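Local coordinates for ancylostoma secreted protein 1 (Necator americanus, PDB 3NT8) that is probably associated, as a secreted two-CAP-domain protein, with the transition of infective hookworm larvae to parasitism, at residues M69-Q83 with V153-K165. Numbering follows the deposited sequence.
Sequences MYKLSWDCAMEQQLQ and VYSETTKLGCAYK
Ser73 and Trp74 pair in parallel with Lys159 and Leu160. Ser73 N donates to Thr158 O at 2.9 Å, Leu160 N to Ser73 O, and Asp75 N to Leu160 O; ahead of this short pairing, Tyr70 N reaches Ser155 O at 3.2 Å. A water joins Ser73 OG to Thr158 O, giving that carbonyl a second donor. Past Asp75 the chain turns into helix 76-85; the axes of 76-83 and 159-165 come within 6.3 Å and are inclined by 34°. The carboxylate of Asp75 N-caps this helix, OD2 accepting from Met78 N through its anti lone pair. Strand 73-74 forms one border of the four-stranded mixed sheet in the first CAP domain, where an alpha-beta-alpha sandwich is built with helix 76-85 on one face and helix 34-52 on the other. Toward helix 34-52, the Trp74 indole lies across the strand: Leu160 O sits over one face near the rim, CZ3 meets Leu160 CD2 at 4.0 Å, and CH2 approaches Cys162 CB. Trp74 NE1 donates in the ring plane to Glu79 OE1 at 2.7 Å, which fixes the rotation of the indole, while Glu79 OE2 forms a salt bridge with Arg37. On the opposite face of the sheet, that of Lys159 and Gly161, Met78 SD packs against Lys159 CB at 3.9 Å, and Gly161, lacking a side chain, lets the helix come close, Gly161 CA lying 4.0 Å from Glu79 N. A turn about CB-CG (chi2 86°) swings the Gln83 amide so that NE2 hydrogen-bonds to Tyr164 O at 3.1 Å from above the carbonyl plane, while its OE1 accepts from Asn29.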
ATOM      1  N   MET A  69       5.245  -6.031  11.942  1.00 17.29           N
ATOM      2  CA  MET A  69       6.545  -5.662  11.374  1.00 16.99           C
ATOM      3  C   MET A  69       7.213  -6.897  10.873  1.00 17.33           C
ATOM      4  O   MET A  69       7.602  -7.765  11.672  1.00 17.61           O
ATOM      5  CB  MET A  69       7.437  -4.978  12.396  1.00 17.10           C
ATOM      6  CG  MET A  69       8.817  -4.603  11.864  1.00 15.12           C
ATOM      7  SD  MET A  69       8.841  -3.303  10.607  1.00 17.02           S
ATOM      8  CE  MET A  69       8.347  -1.811  11.471  1.00 21.46           C
ATOM      9  N   TYR A  70       7.307  -7.016   9.548  1.00 17.57           N
ATOM     10  CA  TYR A  70       7.920  -8.195   8.888  1.00 17.50           C
ATOM     11  C   TYR A  70       9.465  -8.192   8.798  1.00 18.04           C
ATOM     12  O   TYR A  70      10.123  -7.152   8.567  1.00 17.04           O
ATOM     13  CB  TYR A  70       7.271  -8.499   7.512  1.00 17.28           C
ATOM     14  CG  TYR A  70       5.932  -9.182   7.637  1.00 17.19           C
ATOM     15  CD1 TYR A  70       5.808 -10.550   7.354  1.00 16.98           C
ATOM     16  CD2 TYR A  70       4.835  -8.514   8.167  1.00 15.35           C
ATOM     17  CE1 TYR A  70       4.645 -11.210   7.530  1.00 15.78           C
ATOM     18  CE2 TYR A  70       3.615  -9.170   8.324  1.00 17.32           C
ATOM     19  CZ  TYR A  70       3.520 -10.487   8.002  1.00 21.55           C
ATOM     20  OH  TYR A  70       2.289 -11.095   8.190  1.00 26.07           O
ATOM     21  N   LYS A  71      10.012  -9.366   9.041  1.00 18.42           N
ATOM     22  CA  LYS A  71      11.438  -9.631   8.885  1.00 20.29           C
ATOM     23  C   LYS A  71      11.639  -9.722   7.396  1.00 19.37           C
ATOM     24  O   LYS A  71      10.827 -10.342   6.721  1.00 20.69           O
ATOM     25  CB  LYS A  71      11.781 -10.963   9.512  1.00 20.32           C
ATOM     26  CG  LYS A  71      13.257 -11.266   9.556  1.00 22.31           C
ATOM     27  CD  LYS A  71      13.529 -12.560  10.348  1.00 25.42           C
ATOM     28  CE  LYS A  71      15.105 -12.780  10.452  1.00 30.34           C
ATOM     29  NZ  LYS A  71      15.491 -14.128  10.961  1.00 32.45           N
ATOM     30  N   LEU A  72      12.697  -9.107   6.898  1.00 17.99           N
ATOM     31  CA  LEU A  72      13.097  -9.242   5.495  1.00 17.21           C
ATOM     32  C   LEU A  72      13.825 -10.537   5.235  1.00 17.57           C
ATOM     33  O   LEU A  72      14.606 -10.997   6.072  1.00 18.42           O
ATOM     34  CB  LEU A  72      13.996  -8.019   5.087  1.00 16.71           C
ATOM     35  CG  LEU A  72      13.381  -6.615   5.334  1.00 13.91           C
ATOM     36  CD1 LEU A  72      14.239  -5.388   4.851  1.00  7.99           C
ATOM     37  CD2 LEU A  72      12.034  -6.560   4.634  1.00 14.39           C
ATOM     38  N   SER A  73      13.574 -11.133   4.079  1.00 18.29           N
ATOM     39  CA  SER A  73      14.395 -12.221   3.549  1.00 19.45           C
ATOM     40  C   SER A  73      15.154 -11.719   2.359  1.00 19.86           C
ATOM     41  O   SER A  73      14.669 -10.850   1.604  1.00 19.32           O
ATOM     42  CB  SER A  73      13.500 -13.349   3.081  1.00 19.93           C
ATOM     43  OG  SER A  73      12.741 -13.761   4.188  1.00 23.55           O
ATOM     44  N   TRP A  74      16.358 -12.231   2.177  1.00 20.09           N
ATOM     45  CA  TRP A  74      17.125 -11.902   0.951  1.00 21.29           C
ATOM     46  C   TRP A  74      16.542 -12.426  -0.374  1.00 21.27           C
ATOM     47  O   TRP A  74      16.040 -13.542  -0.443  1.00 22.97           O
ATOM     48  CB  TRP A  74      18.578 -12.383   1.125  1.00 21.46           C
ATOM     49  CG  TRP A  74      19.525 -11.795   0.151  1.00 19.82           C
ATOM     50  CD1 TRP A  74      19.920 -12.344  -1.056  1.00 19.29           C
ATOM     51  CD2 TRP A  74      20.224 -10.561   0.283  1.00 16.54           C
ATOM     52  NE1 TRP A  74      20.803 -11.515  -1.666  1.00 17.15           N
ATOM     53  CE2 TRP A  74      21.033 -10.425  -0.860  1.00 15.43           C
ATOM     54  CE3 TRP A  74      20.254  -9.550   1.280  1.00 20.38           C
ATOM     55  CZ2 TRP A  74      21.850  -9.316  -1.073  1.00 12.38           C
ATOM     56  CZ3 TRP A  74      21.063  -8.432   1.076  1.00 13.55           C
ATOM     57  CH2 TRP A  74      21.865  -8.337  -0.091  1.00 16.65           C
ATOM     58  N   ASP A  75      16.639 -11.655  -1.456  1.00 21.23           N
ATOM     59  CA  ASP A  75      16.145 -12.185  -2.711  1.00 21.84           C
ATOM     60  C   ASP A  75      17.220 -12.134  -3.799  1.00 21.74           C
ATOM     61  O   ASP A  75      17.707 -11.052  -4.124  1.00 21.18           O
ATOM     62  CB  ASP A  75      14.840 -11.476  -3.105  1.00 22.75           C
ATOM     63  CG  ASP A  75      14.210 -12.062  -4.360  1.00 23.17           C
ATOM     64  OD1 ASP A  75      13.247 -12.828  -4.241  1.00 24.05           O
ATOM     65  OD2 ASP A  75      14.679 -11.751  -5.471  1.00 29.50           O
ATOM     66  N   CYS A  76      17.607 -13.282  -4.369  1.00 22.80           N
ATOM     67  CA  CYS A  76      18.777 -13.287  -5.268  1.00 22.76           C
ATOM     68  C   CYS A  76      18.516 -12.540  -6.571  1.00 22.10           C
ATOM     69  O   CYS A  76      19.418 -11.881  -7.104  1.00 21.19           O
ATOM     70  CB  CYS A  76      19.332 -14.669  -5.538  1.00 23.02           C
ATOM     71  SG  CYS A  76      19.916 -15.519  -4.040  1.00 29.23           S
ATOM     72  N   ALA A  77      17.280 -12.654  -7.050  1.00 20.29           N
ATOM     73  CA  ALA A  77      16.824 -12.108  -8.281  1.00 19.49           C
ATOM     74  C   ALA A  77      16.774 -10.619  -8.131  1.00 20.33           C
ATOM     75  O   ALA A  77      17.140  -9.874  -9.064  1.00 22.43           O
ATOM     76  CB  ALA A  77      15.433 -12.666  -8.607  1.00 19.87           C
ATOM     77  N   MET A  78      16.316 -10.146  -6.962  1.00 19.53           N
ATOM     78  CA  MET A  78      16.308  -8.695  -6.689  1.00 18.60           C
ATOM     79  C   MET A  78      17.720  -8.159  -6.645  1.00 17.61           C
ATOM     80  O   MET A  78      17.992  -7.166  -7.310  1.00 18.42           O
ATOM     81  CB  MET A  78      15.537  -8.324  -5.414  1.00 17.79           C
ATOM     82  CG  MET A  78      14.054  -8.232  -5.697  1.00 20.99           C
ATOM     83  SD  MET A  78      13.165  -8.277  -4.181  1.00 22.39           S
ATOM     84  CE  MET A  78      13.680  -6.696  -3.531  1.00 22.43           C
ATOM     85  N   GLU A  79      18.602  -8.845  -5.920  1.00 16.10           N
ATOM     86  CA  GLU A  79      20.027  -8.510  -5.865  1.00 15.98           C
ATOM     87  C   GLU A  79      20.672  -8.449  -7.240  1.00 15.86           C
ATOM     88  O   GLU A  79      21.425  -7.498  -7.551  1.00 15.51           O
ATOM     89  CB  GLU A  79      20.799  -9.501  -4.996  1.00 13.59           C
ATOM     90  CG  GLU A  79      22.344  -9.179  -4.903  1.00 16.12           C
ATOM     91  CD  GLU A  79      23.120 -10.329  -4.409  1.00 11.90           C
ATOM     92  OE1 GLU A  79      22.559 -11.218  -3.742  1.00 21.35           O
ATOM     93  OE2 GLU A  79      24.322 -10.415  -4.703  1.00 14.30           O
ATOM     94  N   GLN A  80      20.371  -9.429  -8.085  1.00 17.82           N
ATOM     95  CA  GLN A  80      21.087  -9.551  -9.380  1.00 18.68           C
ATOM     96  C   GLN A  80      20.666  -8.442 -10.292  1.00 18.96           C
ATOM     97  O   GLN A  80      21.482  -7.874 -11.016  1.00 20.62           O
ATOM     98  CB  GLN A  80      20.793 -10.913 -10.044  1.00 20.70           C
ATOM     99  CG  GLN A  80      21.498 -11.094 -11.448  1.00 21.95           C
ATOM    100  CD  GLN A  80      23.019 -11.237 -11.327  1.00 25.77           C
ATOM    101  OE1 GLN A  80      23.522 -12.122 -10.638  1.00 23.36           O
ATOM    102  NE2 GLN A  80      23.751 -10.334 -11.992  1.00 28.72           N
ATOM    103  N   GLN A  81      19.370  -8.160 -10.307  1.00 18.69           N
ATOM    104  CA  GLN A  81      18.876  -7.100 -11.152  1.00 21.14           C
ATOM    105  C   GLN A  81      19.463  -5.738 -10.780  1.00 19.86           C
ATOM    106  O   GLN A  81      19.854  -4.992 -11.645  1.00 21.81           O
ATOM    107  CB  GLN A  81      17.334  -7.074 -11.152  1.00 21.56           C
ATOM    108  CG  GLN A  81      16.794  -6.230 -12.267  1.00 29.20           C
ATOM    109  CD  GLN A  81      15.307  -6.436 -12.536  1.00 33.25           C
ATOM    110  OE1 GLN A  81      14.618  -7.213 -11.839  1.00 36.02           O
ATOM    111  NE2 GLN A  81      14.809  -5.745 -13.566  1.00 32.21           N
ATOM    112  N   LEU A  82      19.529  -5.446  -9.489  1.00 18.84           N
ATOM    113  CA  LEU A  82      20.074  -4.206  -9.029  1.00 18.35           C
ATOM    114  C   LEU A  82      21.590  -4.127  -9.350  1.00 19.05           C
ATOM    115  O   LEU A  82      22.111  -3.056  -9.732  1.00 17.61           O
ATOM    116  CB  LEU A  82      19.819  -4.049  -7.534  1.00 18.63           C
ATOM    117  CG  LEU A  82      20.514  -2.903  -6.828  1.00 15.28           C
ATOM    118  CD1 LEU A  82      19.995  -1.642  -7.424  1.00 21.97           C
ATOM    119  CD2 LEU A  82      20.224  -2.922  -5.358  1.00 19.40           C
ATOM    120  N   GLN A  83      22.267  -5.262  -9.203  1.00 19.63           N
ATOM    121  CA  GLN A  83      23.695  -5.301  -9.498  1.00 21.19           C
ATOM    122  C   GLN A  83      23.973  -4.943 -10.972  1.00 21.48           C
ATOM    123  O   GLN A  83      24.921  -4.211 -11.259  1.00 23.71           O
ATOM    124  CB  GLN A  83      24.289  -6.652  -9.121  1.00 21.22           C
ATOM    125  CG  GLN A  83      25.785  -6.743  -9.431  1.00 20.57           C
ATOM    126  CD  GLN A  83      26.613  -6.195  -8.297  1.00 19.68           C
ATOM    127  OE1 GLN A  83      26.703  -6.829  -7.287  1.00 21.09           O
ATOM    128  NE2 GLN A  83      27.203  -5.023  -8.465  1.00 19.24           N
ATOM    129  N   VAL A 153      12.112   0.671   6.860  1.00 14.30           N
ATOM    130  CA  VAL A 153      11.290   0.390   8.030  1.00 13.69           C
ATOM    131  C   VAL A 153       9.919  -0.132   7.647  1.00 15.24           C
ATOM    132  O   VAL A 153       9.199  -0.682   8.522  1.00 17.67           O
ATOM    133  CB  VAL A 153      11.195   1.653   8.994  1.00 13.26           C
ATOM    134  CG1 VAL A 153      10.119   2.573   8.566  1.00 14.68           C
ATOM    135  CG2 VAL A 153      10.907   1.267  10.404  1.00  8.18           C
ATOM    136  N   TYR A 154       9.531   0.011   6.368  1.00 14.82           N
ATOM    137  CA  TYR A 154       8.155  -0.234   5.989  1.00 15.09           C
ATOM    138  C   TYR A 154       7.651  -1.612   6.346  1.00 14.96           C
ATOM    139  O   TYR A 154       8.131  -2.602   5.838  1.00 16.10           O
ATOM    140  CB  TYR A 154       7.937   0.055   4.484  1.00 16.27           C
ATOM    141  CG  TYR A 154       6.475   0.077   4.084  1.00 17.09           C
ATOM    142  CD1 TYR A 154       5.597   1.015   4.641  1.00 17.32           C
ATOM    143  CD2 TYR A 154       5.971  -0.843   3.165  1.00 13.61           C
ATOM    144  CE1 TYR A 154       4.215   1.032   4.278  1.00 17.08           C
ATOM    145  CE2 TYR A 154       4.659  -0.815   2.796  1.00 19.55           C
ATOM    146  CZ  TYR A 154       3.778   0.104   3.365  1.00 19.21           C
ATOM    147  OH  TYR A 154       2.472   0.073   2.952  1.00 27.04           O
ATOM    148  N   SER A 155       6.627  -1.675   7.162  1.00 16.48           N
ATOM    149  CA  SER A 155       6.243  -2.931   7.820  1.00 14.68           C
ATOM    150  C   SER A 155       5.803  -4.048   6.885  1.00 16.56           C
ATOM    151  O   SER A 155       6.096  -5.190   7.199  1.00 17.55           O
ATOM    152  CB  SER A 155       5.217  -2.637   8.888  1.00 14.41           C
ATOM    153  OG  SER A 155       3.988  -2.200   8.358  1.00 16.57           O
ATOM    154  N   GLU A 156       5.148  -3.755   5.745  1.00 16.29           N
ATOM    155  CA  GLU A 156       4.645  -4.800   4.871  1.00 17.66           C
ATOM    156  C   GLU A 156       5.699  -5.341   3.945  1.00 17.22           C
ATOM    157  O   GLU A 156       5.470  -6.347   3.277  1.00 16.82           O
ATOM    158  CB  GLU A 156       3.457  -4.314   3.988  1.00 18.20           C
ATOM    159  CG  GLU A 156       2.326  -3.768   4.728  1.00 23.00           C
ATOM    160  CD  GLU A 156       1.127  -3.490   3.823  1.00 29.83           C
ATOM    161  OE1 GLU A 156       0.374  -2.614   4.265  1.00 32.03           O
ATOM    162  OE2 GLU A 156       0.975  -4.085   2.697  1.00 31.05           O
ATOM    163  N   THR A 157       6.837  -4.673   3.866  1.00 17.93           N
ATOM    164  CA  THR A 157       7.972  -5.206   3.053  1.00 19.31           C
ATOM    165  C   THR A 157       8.441  -6.537   3.609  1.00 17.28           C
ATOM    166  O   THR A 157       8.569  -6.694   4.803  1.00 16.75           O
ATOM    167  CB  THR A 157       9.138  -4.205   3.027  1.00 18.66           C
ATOM    168  OG1 THR A 157       8.624  -2.979   2.484  1.00 23.95           O
ATOM    169  CG2 THR A 157      10.262  -4.662   2.146  1.00 16.69           C
ATOM    170  N   THR A 158       8.695  -7.488   2.730  1.00 17.03           N
ATOM    171  CA  THR A 158       9.175  -8.800   3.110  1.00 17.20           C
ATOM    172  C   THR A 158      10.494  -9.182   2.390  1.00 18.80           C
ATOM    173  O   THR A 158      11.201 -10.101   2.831  1.00 19.03           O
ATOM    174  CB  THR A 158       8.121  -9.860   2.723  1.00 16.24           C
ATOM    175  OG1 THR A 158       7.836  -9.741   1.321  1.00 18.28           O
ATOM    176  CG2 THR A 158       6.812  -9.660   3.550  1.00 17.11           C
ATOM    177  N   LYS A 159      10.807  -8.523   1.265  1.00 18.22           N
ATOM    178  CA  LYS A 159      11.999  -8.933   0.483  1.00 19.73           C
ATOM    179  C   LYS A 159      13.020  -7.810   0.283  1.00 20.11           C
ATOM    180  O   LYS A 159      12.653  -6.639   0.083  1.00 19.13           O
ATOM    181  CB  LYS A 159      11.614  -9.516  -0.867  1.00 20.22           C
ATOM    182  CG  LYS A 159      11.097 -10.958  -0.839  1.00 25.36           C
ATOM    183  CD  LYS A 159      11.114 -11.680  -2.216  1.00 30.24           C
ATOM    184  CE  LYS A 159       9.950 -11.363  -3.133  1.00 38.78           C
ATOM    185  NZ  LYS A 159       8.645 -11.983  -2.713  1.00 42.48           N
ATOM    186  N   LEU A 160      14.301  -8.182   0.317  1.00 19.95           N
ATOM    187  CA  LEU A 160      15.404  -7.229   0.284  1.00 21.78           C
ATOM    188  C   LEU A 160      16.430  -7.647  -0.779  1.00 22.42           C
ATOM    189  O   LEU A 160      16.728  -8.839  -0.893  1.00 23.18           O
ATOM    190  CB  LEU A 160      16.112  -7.193   1.649  1.00 21.17           C
ATOM    191  CG  LEU A 160      17.333  -6.272   1.715  1.00 22.59           C
ATOM    192  CD1 LEU A 160      16.934  -4.853   1.492  1.00 23.48           C
ATOM    193  CD2 LEU A 160      18.171  -6.413   3.010  1.00 24.63           C
ATOM    194  N   GLY A 161      16.976  -6.680  -1.529  1.00 21.72           N
ATOM    195  CA  GLY A 161      18.089  -6.959  -2.450  1.00 21.84           C
ATOM    196  C   GLY A 161      19.076  -5.809  -2.484  1.00 21.98           C
ATOM    197  O   GLY A 161      18.702  -4.677  -2.823  1.00 21.74           O
ATOM    198  N   CYS A 162      20.328  -6.078  -2.115  1.00 20.84           N
ATOM    199  CA  CYS A 162      21.325  -4.996  -2.118  1.00 21.32           C
ATOM    200  C   CYS A 162      22.606  -5.424  -2.882  1.00 21.53           C
ATOM    201  O   CYS A 162      22.890  -6.637  -2.972  1.00 20.96           O
ATOM    202  CB  CYS A 162      21.692  -4.522  -0.698  1.00 20.46           C
ATOM    203  SG  CYS A 162      20.411  -4.193   0.524  1.00 20.60           S
ATOM    204  N   ALA A 163      23.362  -4.418  -3.362  1.00 19.74           N
ATOM    205  CA  ALA A 163      24.599  -4.585  -4.079  1.00 20.53           C
ATOM    206  C   ALA A 163      25.412  -3.269  -4.055  1.00 20.59           C
ATOM    207  O   ALA A 163      24.815  -2.214  -3.921  1.00 22.14           O
ATOM    208  CB  ALA A 163      24.290  -5.049  -5.557  1.00 20.09           C
ATOM    209  N   TYR A 164      26.754  -3.332  -4.092  1.00 20.45           N
ATOM    210  CA  TYR A 164      27.605  -2.153  -4.353  1.00 19.85           C
ATOM    211  C   TYR A 164      28.423  -2.395  -5.647  1.00 20.27           C
ATOM    212  O   TYR A 164      28.477  -3.510  -6.122  1.00 21.08           O
ATOM    213  CB  TYR A 164      28.499  -1.773  -3.176  1.00 19.87           C
ATOM    214  CG  TYR A 164      29.404  -2.903  -2.727  1.00 19.80           C
ATOM    215  CD1 TYR A 164      30.502  -3.326  -3.518  1.00 21.80           C
ATOM    216  CD2 TYR A 164      29.126  -3.592  -1.576  1.00 18.07           C
ATOM    217  CE1 TYR A 164      31.303  -4.398  -3.129  1.00 23.55           C
ATOM    218  CE2 TYR A 164      29.904  -4.666  -1.179  1.00 25.83           C
ATOM    219  CZ  TYR A 164      30.993  -5.067  -1.968  1.00 23.15           C
ATOM    220  OH  TYR A 164      31.750  -6.131  -1.588  1.00 22.93           O
ATOM    221  N   LYS A 165      28.941  -1.329  -6.267  1.00 21.03           N
ATOM    222  CA  LYS A 165      29.856  -1.415  -7.397  1.00 21.84           C
ATOM    223  C   LYS A 165      30.899  -0.335  -7.270  1.00 23.35           C
ATOM    224  O   LYS A 165      30.535   0.805  -7.066  1.00 23.99           O
ATOM    225  CB  LYS A 165      29.110  -1.230  -8.701  1.00 22.93           C
ATOM    226  CG  LYS A 165      29.926  -1.451  -9.950  1.00 20.88           C
ATOM    227  CD  LYS A 165      30.393  -2.878 -10.128  1.00 16.58           C
ATOM    228  CE  LYS A 165      31.164  -2.932 -11.482  1.00 23.30           C
ATOM    229  NZ  LYS A 165      31.552  -4.315 -11.963  1.00 25.41           N
TER
HETATM  230  O   HOH W   1      10.122 -12.758   3.603  1.00 17.53           O